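Local structure of integral membrane indolylacetylinositol arabinosyltransferase EmbB (Mycolicibacterium smegmatis MC2 155, 7BVC) at residues N57-G62 and G198-G203; F309-D314 and R493-I498; N915-R920 and S1034-Q1039; E992-R997 and R1049-V1054. The protein probably polymerises arabinose into the arabinan of cell-wall arabinogalactan as a membrane-embedded arabinosyltransferase, and binds the drug ethambutol. One frame throughout, in Å; residues are numbered along the deposited sequence.

Contact 1. Residues N57-G62 and G198-G203; sequences NWPQQG and GPAPQG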
# COMPACT_ATOMS: atom_id res chain seq x y z
N ASN B 57 30.96 34.03 15.69
CA ASN B 57 31.90 33.99 16.83
C ASN B 57 31.17 34.23 18.13
O ASN B 57 30.08 34.65 18.08
CB ASN B 57 32.92 35.10 16.69
CG ASN B 57 33.56 34.99 15.34
OD1 ASN B 57 33.02 34.32 14.49
ND2 ASN B 57 34.71 35.58 15.15
N TRP B 58 31.78 33.98 19.28
CA TRP B 58 31.02 34.24 20.51
C TRP B 58 31.99 34.55 21.63
O TRP B 58 32.53 33.67 22.15
CB TRP B 58 30.15 33.06 20.85
CG TRP B 58 29.43 33.20 22.15
CD1 TRP B 58 28.35 33.97 22.42
CD2 TRP B 58 29.75 32.50 23.36
NE1 TRP B 58 27.99 33.82 23.72
CE2 TRP B 58 28.82 32.92 24.31
CE3 TRP B 58 30.73 31.58 23.72
CZ2 TRP B 58 28.86 32.44 25.61
CZ3 TRP B 58 30.75 31.09 25.00
CH2 TRP B 58 29.83 31.53 25.93
N PRO B 59 32.16 35.80 22.07
CA PRO B 59 31.18 36.47 22.89
C PRO B 59 30.57 37.79 22.38
O PRO B 59 30.02 38.47 23.16
CB PRO B 59 32.07 36.57 24.12
CG PRO B 59 33.41 36.93 23.56
CD PRO B 59 33.39 36.52 22.10
N GLN B 60 30.68 38.10 21.10
CA GLN B 60 30.08 39.29 20.44
C GLN B 60 30.60 40.65 20.96
O GLN B 60 31.19 41.39 20.17
CB GLN B 60 28.56 39.20 20.42
CG GLN B 60 28.03 37.81 20.13
CD GLN B 60 28.11 37.51 18.67
OE1 GLN B 60 28.82 38.15 17.93
NE2 GLN B 60 27.40 36.51 18.23
N GLN B 61 30.40 40.98 22.22
CA GLN B 61 30.77 42.30 22.73
C GLN B 61 31.23 42.20 24.18
O GLN B 61 30.84 42.99 25.04
CB GLN B 61 29.60 43.27 22.60
CG GLN B 61 29.07 43.43 21.18
CD GLN B 61 30.08 44.06 20.24
OE1 GLN B 61 31.05 44.69 20.67
NE2 GLN B 61 29.86 43.90 18.94
N GLY B 62 32.07 41.21 24.47
CA GLY B 62 32.60 41.06 25.81
C GLY B 62 31.56 40.74 26.86
O GLY B 62 31.81 40.97 28.05
N GLY B 198 28.54 37.90 33.42
CA GLY B 198 29.45 38.98 33.71
C GLY B 198 30.38 39.28 32.54
O GLY B 198 30.05 39.03 31.38
N PRO B 199 31.56 39.81 32.84
CA PRO B 199 32.53 40.09 31.78
C PRO B 199 33.18 38.80 31.28
O PRO B 199 33.52 37.91 32.06
CB PRO B 199 33.55 41.00 32.46
CG PRO B 199 33.48 40.62 33.90
CD PRO B 199 32.04 40.24 34.16
N ALA B 200 33.36 38.72 29.97
CA ALA B 200 33.92 37.52 29.37
C ALA B 200 35.41 37.42 29.68
O ALA B 200 36.13 38.42 29.60
CB ALA B 200 33.71 37.53 27.85
N PRO B 201 35.90 36.23 30.05
CA PRO B 201 37.33 36.07 30.30
C PRO B 201 38.15 36.16 29.02
O PRO B 201 37.58 36.29 27.92
CB PRO B 201 37.43 34.68 30.93
CG PRO B 201 36.25 33.95 30.38
CD PRO B 201 35.16 34.98 30.26
N GLN B 202 39.47 36.09 29.13
CA GLN B 202 40.34 36.16 27.97
C GLN B 202 40.72 34.76 27.52
O GLN B 202 40.99 33.88 28.34
CB GLN B 202 41.59 36.98 28.29
CG GLN B 202 41.31 38.43 28.64
CD GLN B 202 40.73 39.21 27.48
OE1 GLN B 202 41.14 39.03 26.33
NE2 GLN B 202 39.78 40.09 27.78
N GLY B 203 40.73 34.55 26.21
CA GLY B 203 41.03 33.28 25.61
C GLY B 203 39.80 32.47 25.24
O GLY B 203 39.86 31.66 24.30
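Two surface loops meet here in a small, sparsely bonded contact on the surface of the N-terminal domain: the loop 57-62 runs between strand 49-55 and strand 67-68, while the loop 198-203 leads into strand 205-207. One backbone bond joins them, and it is weak: Ala-200 N donates to Gly-62 O at 3.3 Å, along a nearly straight path of 161° at the hydrogen. The methyl of Ala-200 points at the other loop and sits beside the same carbonyl, its CB 3.9 Å from Gly-62 O. The same methyl also meets the Pro-59 ring, with Pro-59 CB 4.2 Å from Ala-200 CB, a single loose apolar touch. Both loops belong to the concanavalin-like arabinosyltransferase domain, whose strands they connect. The shape of the first loop comes from a classic gamma turn centred on Gln-60, in which Gln-61 N bonds back to Pro-59 O at 2.7 Å; Gly-62, at positive phi, then carries its carbonyl across to Ala-200. Beneath the turn, Trp-58 is buried on Thr-194 and Val-67 and gives its indole NE1 to Asp-65 O. Gln-60 and Gln-61 reach instead to Ala-1060 and Glu-1061 of the C-terminal domain.

Contact 2. Residues F309-D314 and R493-I498; sequences FGSPED and RIRTAI. With 95E (Ethambutol), chain I.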
# COMPACT_ATOMS: atom_id res chain seq x y z
N PHE B 309 17.70 19.79 3.95
CA PHE B 309 18.80 20.62 4.47
C PHE B 309 18.98 21.91 3.68
O PHE B 309 20.09 22.43 3.57
CB PHE B 309 20.11 19.83 4.50
CG PHE B 309 20.08 18.65 5.42
CD1 PHE B 309 20.37 18.79 6.76
CD2 PHE B 309 19.75 17.39 4.95
CE1 PHE B 309 20.35 17.71 7.61
CE2 PHE B 309 19.72 16.31 5.79
CZ PHE B 309 20.02 16.47 7.13
N GLY B 310 17.90 22.43 3.11
CA GLY B 310 17.99 23.67 2.36
C GLY B 310 18.74 23.57 1.06
O GLY B 310 19.58 24.42 0.76
N SER B 311 18.47 22.53 0.27
CA SER B 311 19.06 22.32 -1.04
C SER B 311 18.12 22.81 -2.13
O SER B 311 16.90 22.62 -2.02
CB SER B 311 19.38 20.85 -1.26
OG SER B 311 18.23 20.13 -1.66
N PRO B 312 18.63 23.44 -3.19
CA PRO B 312 17.73 24.08 -4.16
C PRO B 312 17.03 23.11 -5.09
O PRO B 312 17.17 21.89 -4.96
CB PRO B 312 18.69 24.99 -4.94
CG PRO B 312 19.98 24.27 -4.89
CD PRO B 312 20.04 23.63 -3.53
N GLU B 313 16.25 23.65 -6.02
CA GLU B 313 15.73 22.88 -7.14
C GLU B 313 16.84 22.74 -8.17
O GLU B 313 17.26 23.74 -8.77
CB GLU B 313 14.51 23.56 -7.74
CG GLU B 313 13.41 23.83 -6.73
CD GLU B 313 12.90 22.57 -6.07
OE1 GLU B 313 13.19 22.38 -4.87
OE2 GLU B 313 12.22 21.77 -6.74
N ASP B 314 17.33 21.52 -8.37
CA ASP B 314 18.70 21.40 -8.86
C ASP B 314 18.82 21.86 -10.32
O ASP B 314 19.43 22.92 -10.54
CB ASP B 314 19.19 19.96 -8.66
CG ASP B 314 19.02 19.49 -7.23
OD1 ASP B 314 18.96 20.36 -6.34
OD2 ASP B 314 18.94 18.27 -7.01
N ARG B 493 22.78 14.31 -4.83
CA ARG B 493 23.21 13.28 -3.89
C ARG B 493 22.34 13.29 -2.64
O ARG B 493 21.93 12.23 -2.15
CB ARG B 493 24.68 13.49 -3.52
CG ARG B 493 25.19 12.54 -2.45
CD ARG B 493 26.53 12.99 -1.91
NE ARG B 493 26.41 14.13 -1.02
CZ ARG B 493 26.29 14.04 0.30
NH1 ARG B 493 26.29 12.86 0.89
NH2 ARG B 493 26.18 15.14 1.03
N ILE B 494 22.06 14.48 -2.11
CA ILE B 494 21.22 14.58 -0.91
C ILE B 494 19.83 14.03 -1.19
O ILE B 494 19.31 13.18 -0.45
CB ILE B 494 21.16 16.04 -0.42
CG1 ILE B 494 22.54 16.53 -0.01
CG2 ILE B 494 20.19 16.16 0.74
CD1 ILE B 494 22.55 17.95 0.47
N ARG B 495 19.19 14.51 -2.26
CA ARG B 495 17.82 14.11 -2.56
C ARG B 495 17.72 12.61 -2.85
O ARG B 495 16.69 12.00 -2.57
CB ARG B 495 17.28 14.90 -3.74
CG ARG B 495 17.13 16.39 -3.48
CD ARG B 495 16.87 17.14 -4.76
NE ARG B 495 16.54 18.54 -4.51
CZ ARG B 495 15.31 19.04 -4.56
NH1 ARG B 495 14.29 18.25 -4.86
NH2 ARG B 495 15.10 20.32 -4.32
N THR B 496 18.78 12.02 -3.41
CA THR B 496 18.75 10.59 -3.69
C THR B 496 19.00 9.78 -2.43
O THR B 496 18.38 8.73 -2.23
CB THR B 496 19.78 10.25 -4.77
OG1 THR B 496 19.58 11.09 -5.90
CG2 THR B 496 19.64 8.80 -5.19
N ALA B 497 19.90 10.24 -1.56
CA ALA B 497 20.22 9.49 -0.36
C ALA B 497 19.10 9.57 0.68
O ALA B 497 18.97 8.67 1.51
CB ALA B 497 21.53 10.00 0.25
N ILE B 498 18.29 10.63 0.64
CA ILE B 498 17.25 10.85 1.65
C ILE B 498 15.85 10.68 1.06
O ILE B 498 15.09 9.81 1.48
CB ILE B 498 17.41 12.23 2.32
CG1 ILE B 498 18.56 12.22 3.32
CG2 ILE B 498 16.13 12.61 3.04
CD1 ILE B 498 18.73 13.52 4.03
C2 95E I . 8.97 19.62 -4.29
O12 95E I . 2.26 14.91 -2.21
C11 95E I . 3.25 15.78 -2.69
C10 95E I . 4.46 15.71 -1.78
C13 95E I . 4.02 15.73 -0.32
C14 95E I . 4.17 14.38 0.36
N9 95E I . 5.30 16.88 -2.00
C8 95E I . 5.72 16.91 -3.38
C7 95E I . 6.96 17.77 -3.55
N6 95E I . 6.61 18.98 -4.28
C3 95E I . 7.71 19.41 -5.12
O1 95E I . 9.87 20.35 -5.07
C4 95E I . 7.33 20.72 -5.79
C5 95E I . 6.02 20.63 -6.57
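The loop 309-314 passes beside the C-terminal end of helix 485-497, with a closest approach of 8.0 Å between the CA atoms of Ser-311 and Ile-494, so side chains of the helix, chiefly that of Arg-495, reach across to the loop. The CG of Arg-495 lies anti to the carbonyl carbon and the chain stays extended from CG to NE, carrying the guanidinium into the bend of the loop. There NH2 is shared between two acceptors: Pro-312 O at 2.7 Å, approached from above the carbonyl plane, and Glu-313 OE1 at 2.9 Å, close to the guanidinium plane but above that of the carboxylate. Glu-313 starts out pointing away from the helix and folds back through a bend at chi2 (-59°); its OE1 also receives a bond from Asn-304 ND2. Asp-314 completes a salt-bridge network by charge alone, OD2 standing 3.5 Å from Arg-495 NE well out of the guanidinium plane, while Thr-492 OG1 bonds the same oxygen. Farther along, the Phe-309 ring turns its edge to the CD1 methyl of Ile-498, which lies nearest CE2. The cation and Asn-304 probably help keep the buried Glu-313 ionised and oriented. Its other oxygen, OE2, lies 3.2 Å from O1 of ethambutol, which makes Arg-495 a second-shell residue of the drug pocket in this GT-C-type membrane domain.

Contact 3. Residues N915-R920 and S1034-Q1039; sequences NLRYPR and STYLSQ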
# COMPACT_ATOMS: atom_id res chain seq x y z
N ASN B 915 -12.49 19.43 23.22
CA ASN B 915 -13.54 20.38 23.52
C ASN B 915 -14.86 19.89 22.93
O ASN B 915 -14.92 19.54 21.75
CB ASN B 915 -13.20 21.76 22.96
CG ASN B 915 -12.24 22.53 23.84
OD1 ASN B 915 -12.27 22.42 25.06
ND2 ASN B 915 -11.38 23.33 23.22
N LEU B 916 -15.90 19.87 23.76
CA LEU B 916 -17.25 19.57 23.33
C LEU B 916 -17.98 20.88 23.13
O LEU B 916 -18.00 21.72 24.04
CB LEU B 916 -17.99 18.71 24.37
CG LEU B 916 -17.22 17.63 25.13
CD1 LEU B 916 -18.16 16.83 26.02
CD2 LEU B 916 -16.46 16.71 24.19
N ARG B 917 -18.58 21.06 21.96
CA ARG B 917 -19.19 22.31 21.55
C ARG B 917 -20.70 22.24 21.71
O ARG B 917 -21.33 21.23 21.40
CB ARG B 917 -18.85 22.64 20.09
CG ARG B 917 -17.41 23.05 19.84
CD ARG B 917 -16.52 21.84 19.59
NE ARG B 917 -15.14 22.21 19.30
CZ ARG B 917 -14.61 22.18 18.08
NH1 ARG B 917 -15.34 21.80 17.05
NH2 ARG B 917 -13.34 22.53 17.91
N TYR B 918 -21.28 23.34 22.18
CA TYR B 918 -22.73 23.50 22.25
C TYR B 918 -23.05 24.90 21.76
O TYR B 918 -22.85 25.88 22.49
CB TYR B 918 -23.26 23.28 23.67
CG TYR B 918 -22.82 21.98 24.30
CD1 TYR B 918 -23.36 20.77 23.89
CD2 TYR B 918 -21.86 21.96 25.30
CE1 TYR B 918 -22.97 19.58 24.47
CE2 TYR B 918 -21.46 20.77 25.88
CZ TYR B 918 -22.01 19.59 25.45
OH TYR B 918 -21.62 18.40 26.02
N PRO B 919 -23.52 25.04 20.53
CA PRO B 919 -23.86 26.38 20.03
C PRO B 919 -25.03 26.96 20.80
O PRO B 919 -25.97 26.26 21.17
CB PRO B 919 -24.24 26.12 18.56
CG PRO B 919 -24.63 24.68 18.52
CD PRO B 919 -23.76 24.00 19.52
N ARG B 920 -24.95 28.26 21.06
CA ARG B 920 -25.99 28.92 21.84
C ARG B 920 -27.23 29.24 21.02
O ARG B 920 -28.09 29.99 21.49
CB ARG B 920 -25.45 30.20 22.48
CG ARG B 920 -25.98 30.42 23.89
CD ARG B 920 -25.85 31.86 24.34
NE ARG B 920 -24.45 32.26 24.47
CZ ARG B 920 -24.07 33.43 24.97
NH1 ARG B 920 -24.97 34.31 25.39
NH2 ARG B 920 -22.78 33.73 25.06
N SER B 1034 -6.82 26.80 21.59
CA SER B 1034 -8.20 26.44 21.29
C SER B 1034 -8.72 27.31 20.14
O SER B 1034 -8.79 28.54 20.27
CB SER B 1034 -9.08 26.60 22.52
OG SER B 1034 -8.72 25.67 23.53
N THR B 1035 -9.08 26.67 19.04
CA THR B 1035 -9.52 27.35 17.83
C THR B 1035 -10.80 26.70 17.31
O THR B 1035 -10.97 25.49 17.41
CB THR B 1035 -8.44 27.31 16.74
OG1 THR B 1035 -7.93 25.97 16.63
CG2 THR B 1035 -7.31 28.25 17.08
N TYR B 1036 -11.68 27.52 16.74
CA TYR B 1036 -12.94 27.06 16.18
C TYR B 1036 -13.20 27.75 14.85
O TYR B 1036 -12.97 28.95 14.71
CB TYR B 1036 -14.12 27.32 17.13
CG TYR B 1036 -13.83 27.04 18.58
CD1 TYR B 1036 -13.86 25.75 19.08
CD2 TYR B 1036 -13.53 28.07 19.46
CE1 TYR B 1036 -13.60 25.49 20.41
CE2 TYR B 1036 -13.27 27.82 20.79
CZ TYR B 1036 -13.31 26.53 21.26
OH TYR B 1036 -13.05 26.29 22.59
N LEU B 1037 -13.70 26.98 13.89
CA LEU B 1037 -14.10 27.54 12.60
C LEU B 1037 -15.47 28.18 12.74
O LEU B 1037 -16.43 27.51 13.14
CB LEU B 1037 -14.11 26.45 11.53
CG LEU B 1037 -14.45 26.92 10.11
CD1 LEU B 1037 -13.47 27.97 9.65
CD2 LEU B 1037 -14.46 25.74 9.16
N SER B 1038 -15.57 29.47 12.42
CA SER B 1038 -16.79 30.22 12.66
C SER B 1038 -17.96 29.64 11.87
O SER B 1038 -17.85 29.39 10.67
CB SER B 1038 -16.58 31.68 12.29
OG SER B 1038 -17.78 32.42 12.44
N GLN B 1039 -19.07 29.42 12.57
CA GLN B 1039 -20.37 28.98 12.04
C GLN B 1039 -20.36 27.56 11.50
O GLN B 1039 -21.41 27.08 11.07
CB GLN B 1039 -20.89 29.92 10.93
CG GLN B 1039 -21.04 31.36 11.36
CD GLN B 1039 -22.08 31.55 12.45
OE1 GLN B 1039 -22.98 30.73 12.61
NE2 GLN B 1039 -21.96 32.63 13.21
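Arg-917 and Tyr-1036 carry this contact: the CD1 corner of the tyrosine ring sits over one face of the guanidinium, 3.5 Å from NH2, while CZ and NH2 of the arginine lie near the plane of the ring, at its edge. With the two planes 70° apart, the cation meets the ring's rim and not its pi face. Arg-917 gets there by a bend at chi2 (87°). Two residues earlier on its strand, the Asn-915 amide crosses the far end of the tyrosine, ND2 standing 3.5 Å from Tyr-1036 OH at an angle too poor for a hydrogen bond and 3.6 Å from Ser-1034 OG. Partners in the next shell help place the tyrosine and the asparagine. The tyrosine hydroxyl is bonded to Glu-740 OE2, and Asn-915 OD1 is held weakly by Arg-951 and Thr-863. The tyrosine ring also rests on Val-861 of strand 860-866. Leu-916 and Tyr-918 point to the other side of their strand, onto strand 882-889. Strands 915-918 and 1035-1037 approach to 10.5 Å between axes and cross at -41°, a spacing and twist consistent with two beta sheets packed face to face: the edge strand of an antiparallel sheet lies over the mixed sheet of the C-terminal domain.

Contact 4. Residues E992-R997 and R1049-V1054; sequences EVPKFR and RKFDTV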
# COMPACT_ATOMS: atom_id res chain seq x y z
N GLU B 992 15.20 32.52 10.79
CA GLU B 992 14.56 33.28 11.86
C GLU B 992 13.93 32.35 12.88
O GLU B 992 13.90 31.12 12.72
CB GLU B 992 13.51 34.23 11.28
CG GLU B 992 14.08 35.48 10.66
CD GLU B 992 13.01 36.35 10.02
OE1 GLU B 992 11.88 35.85 9.82
OE2 GLU B 992 13.29 37.53 9.72
N VAL B 993 13.41 32.94 13.95
CA VAL B 993 12.76 32.21 15.03
C VAL B 993 11.25 32.44 14.92
O VAL B 993 10.80 33.59 15.02
CB VAL B 993 13.28 32.65 16.41
CG1 VAL B 993 12.53 31.92 17.51
CG2 VAL B 993 14.77 32.40 16.51
N PRO B 994 10.45 31.40 14.72
CA PRO B 994 9.01 31.59 14.58
C PRO B 994 8.32 31.72 15.94
O PRO B 994 8.87 31.36 16.98
CB PRO B 994 8.56 30.32 13.86
CG PRO B 994 9.51 29.29 14.34
CD PRO B 994 10.83 29.99 14.56
N LYS B 995 7.10 32.25 15.89
CA LYS B 995 6.29 32.42 17.09
C LYS B 995 5.02 31.58 17.10
O LYS B 995 4.50 31.30 18.18
CB LYS B 995 5.91 33.89 17.28
CG LYS B 995 7.03 34.85 16.91
CD LYS B 995 6.97 36.12 17.73
CE LYS B 995 8.16 37.02 17.43
NZ LYS B 995 8.08 38.32 18.13
N PHE B 996 4.52 31.18 15.93
CA PHE B 996 3.36 30.31 15.84
C PHE B 996 3.62 29.25 14.78
O PHE B 996 4.49 29.42 13.92
CB PHE B 996 2.08 31.08 15.49
CG PHE B 996 1.68 32.09 16.51
CD1 PHE B 996 0.89 31.74 17.59
CD2 PHE B 996 2.08 33.41 16.39
CE1 PHE B 996 0.52 32.67 18.53
CE2 PHE B 996 1.71 34.35 17.33
CZ PHE B 996 0.93 33.98 18.40
N ARG B 997 2.86 28.17 14.84
CA ARG B 997 2.93 27.11 13.85
C ARG B 997 1.52 26.75 13.42
O ARG B 997 0.68 26.42 14.26
CB ARG B 997 3.65 25.87 14.39
CG ARG B 997 3.67 24.71 13.41
CD ARG B 997 4.09 23.42 14.07
NE ARG B 997 3.91 22.28 13.17
CZ ARG B 997 3.97 21.01 13.56
NH1 ARG B 997 3.80 20.03 12.68
NH2 ARG B 997 4.20 20.71 14.83
N ARG B 1049 -0.62 26.67 17.11
CA ARG B 1049 0.26 26.38 18.22
C ARG B 1049 1.08 27.61 18.57
O ARG B 1049 1.26 28.52 17.75
CB ARG B 1049 1.19 25.20 17.91
CG ARG B 1049 0.46 23.88 17.85
CD ARG B 1049 1.41 22.71 17.82
NE ARG B 1049 0.74 21.45 18.14
CZ ARG B 1049 -0.09 20.82 17.32
NH1 ARG B 1049 -0.36 21.32 16.12
NH2 ARG B 1049 -0.66 19.68 17.70
N LYS B 1050 1.58 27.63 19.80
CA LYS B 1050 2.36 28.73 20.33
C LYS B 1050 3.75 28.22 20.70
O LYS B 1050 3.88 27.14 21.28
CB LYS B 1050 1.68 29.34 21.56
CG LYS B 1050 1.76 30.84 21.65
CD LYS B 1050 1.03 31.34 22.88
CE LYS B 1050 1.04 32.85 22.96
NZ LYS B 1050 2.42 33.39 22.81
N PHE B 1051 4.76 29.01 20.36
CA PHE B 1051 6.16 28.65 20.59
C PHE B 1051 6.69 29.50 21.74
O PHE B 1051 6.68 30.73 21.67
CB PHE B 1051 7.00 28.87 19.34
CG PHE B 1051 6.97 27.71 18.39
CD1 PHE B 1051 7.03 26.42 18.86
CD2 PHE B 1051 6.87 27.92 17.03
CE1 PHE B 1051 7.01 25.35 17.99
CE2 PHE B 1051 6.84 26.86 16.15
CZ PHE B 1051 6.91 25.57 16.64
N ASP B 1052 7.17 28.83 22.79
CA ASP B 1052 7.79 29.49 23.93
C ASP B 1052 9.27 29.13 23.98
O ASP B 1052 9.65 27.98 23.77
CB ASP B 1052 7.10 29.08 25.23
CG ASP B 1052 5.60 29.16 25.14
OD1 ASP B 1052 4.95 28.11 24.95
OD2 ASP B 1052 5.05 30.28 25.26
N THR B 1053 10.09 30.14 24.25
CA THR B 1053 11.53 29.93 24.29
C THR B 1053 11.93 29.14 25.53
O THR B 1053 11.29 29.21 26.58
CB THR B 1053 12.26 31.27 24.28
OG1 THR B 1053 11.86 32.05 25.42
CG2 THR B 1053 11.95 32.04 23.02
N VAL B 1054 13.01 28.37 25.39
CA VAL B 1054 13.57 27.64 26.52
C VAL B 1054 14.47 28.53 27.36
O VAL B 1054 14.41 28.50 28.59
CB VAL B 1054 14.32 26.40 26.01
CG1 VAL B 1054 14.67 25.49 27.17
CG2 VAL B 1054 13.48 25.65 24.99
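The close side of this contact is a short antiparallel pairing whose last bond reaches Lys-995, just ahead of the strand that begins at Phe-996. Arg-997 and Arg-1049 form a hydrogen-bonded pair: Arg-1049 N gives to Arg-997 O at 3.1 Å, in the carbonyl plane, and the return bond from Arg-997 N to Arg-1049 O is weak at 3.3 Å. Next comes the non-hydrogen-bonded pair Phe-996 and Lys-1050, and then a further bond from Phe-1051 N to Lys-995 O at 3.2 Å, its donor well above the carbonyl plane. Packing is densest round Phe-1051, whose ring lies diagonally across the pairing between Arg-997 CB, 3.8 Å from CE2, and the pyrrolidine of Pro-994, whose CG is 4.0 Å from CD2. Strand 996-999 is internal to a six-stranded mixed sheet of the C-terminal domain, running antiparallel to 1047-1053 and parallel to 968-970. The face bearing Arg-997 and Arg-1049 is buried beneath Lys-1005 of helix 1002-1009. Both extended arginine chains run out on it, and Arg-997 NH2 and Arg-1049 NH1 come within 4.8 Å; the likely repulsion is probably eased by separate salt bridges, Arg-997 NH1 to Asp-1010 and Arg-1049 NE to Asp-793. On the opposite face the fit is looser. Phe-996 and Lys-1050 lie side by side, pointing the same way, with ring atom CE1 3.8 Å from the lysine CG, while the edge of that ring faces Arg-1049 O. Phe-996 is buried, but Lys-1050 is partly open to solvent, and Lys-995, directed away from the partner strand, is exposed.

In the fold
Contacts 2 and 3 are buried, contact 4 is partly buried, and contact 1 lies at the surface, its centre about 44 Å from that of the chain. Contacts 3 and 4 share a sheet: strands 1028-1037 and 1047-1053 are neighbours in it, so contact 4 pairs strands within the sheet and contact 3 packs another sheet against it, their nearest atoms about 7 Å apart. Chemistry follows place. Contact 1 relies on one weak backbone bond and contact 4 on regular backbone pairing, whereas contact 3 is side-chain packing of polar groups. Contact 2, in the membrane domain, centres on an arginine bonded to carboxylate and backbone oxygens and alone touches ethambutol.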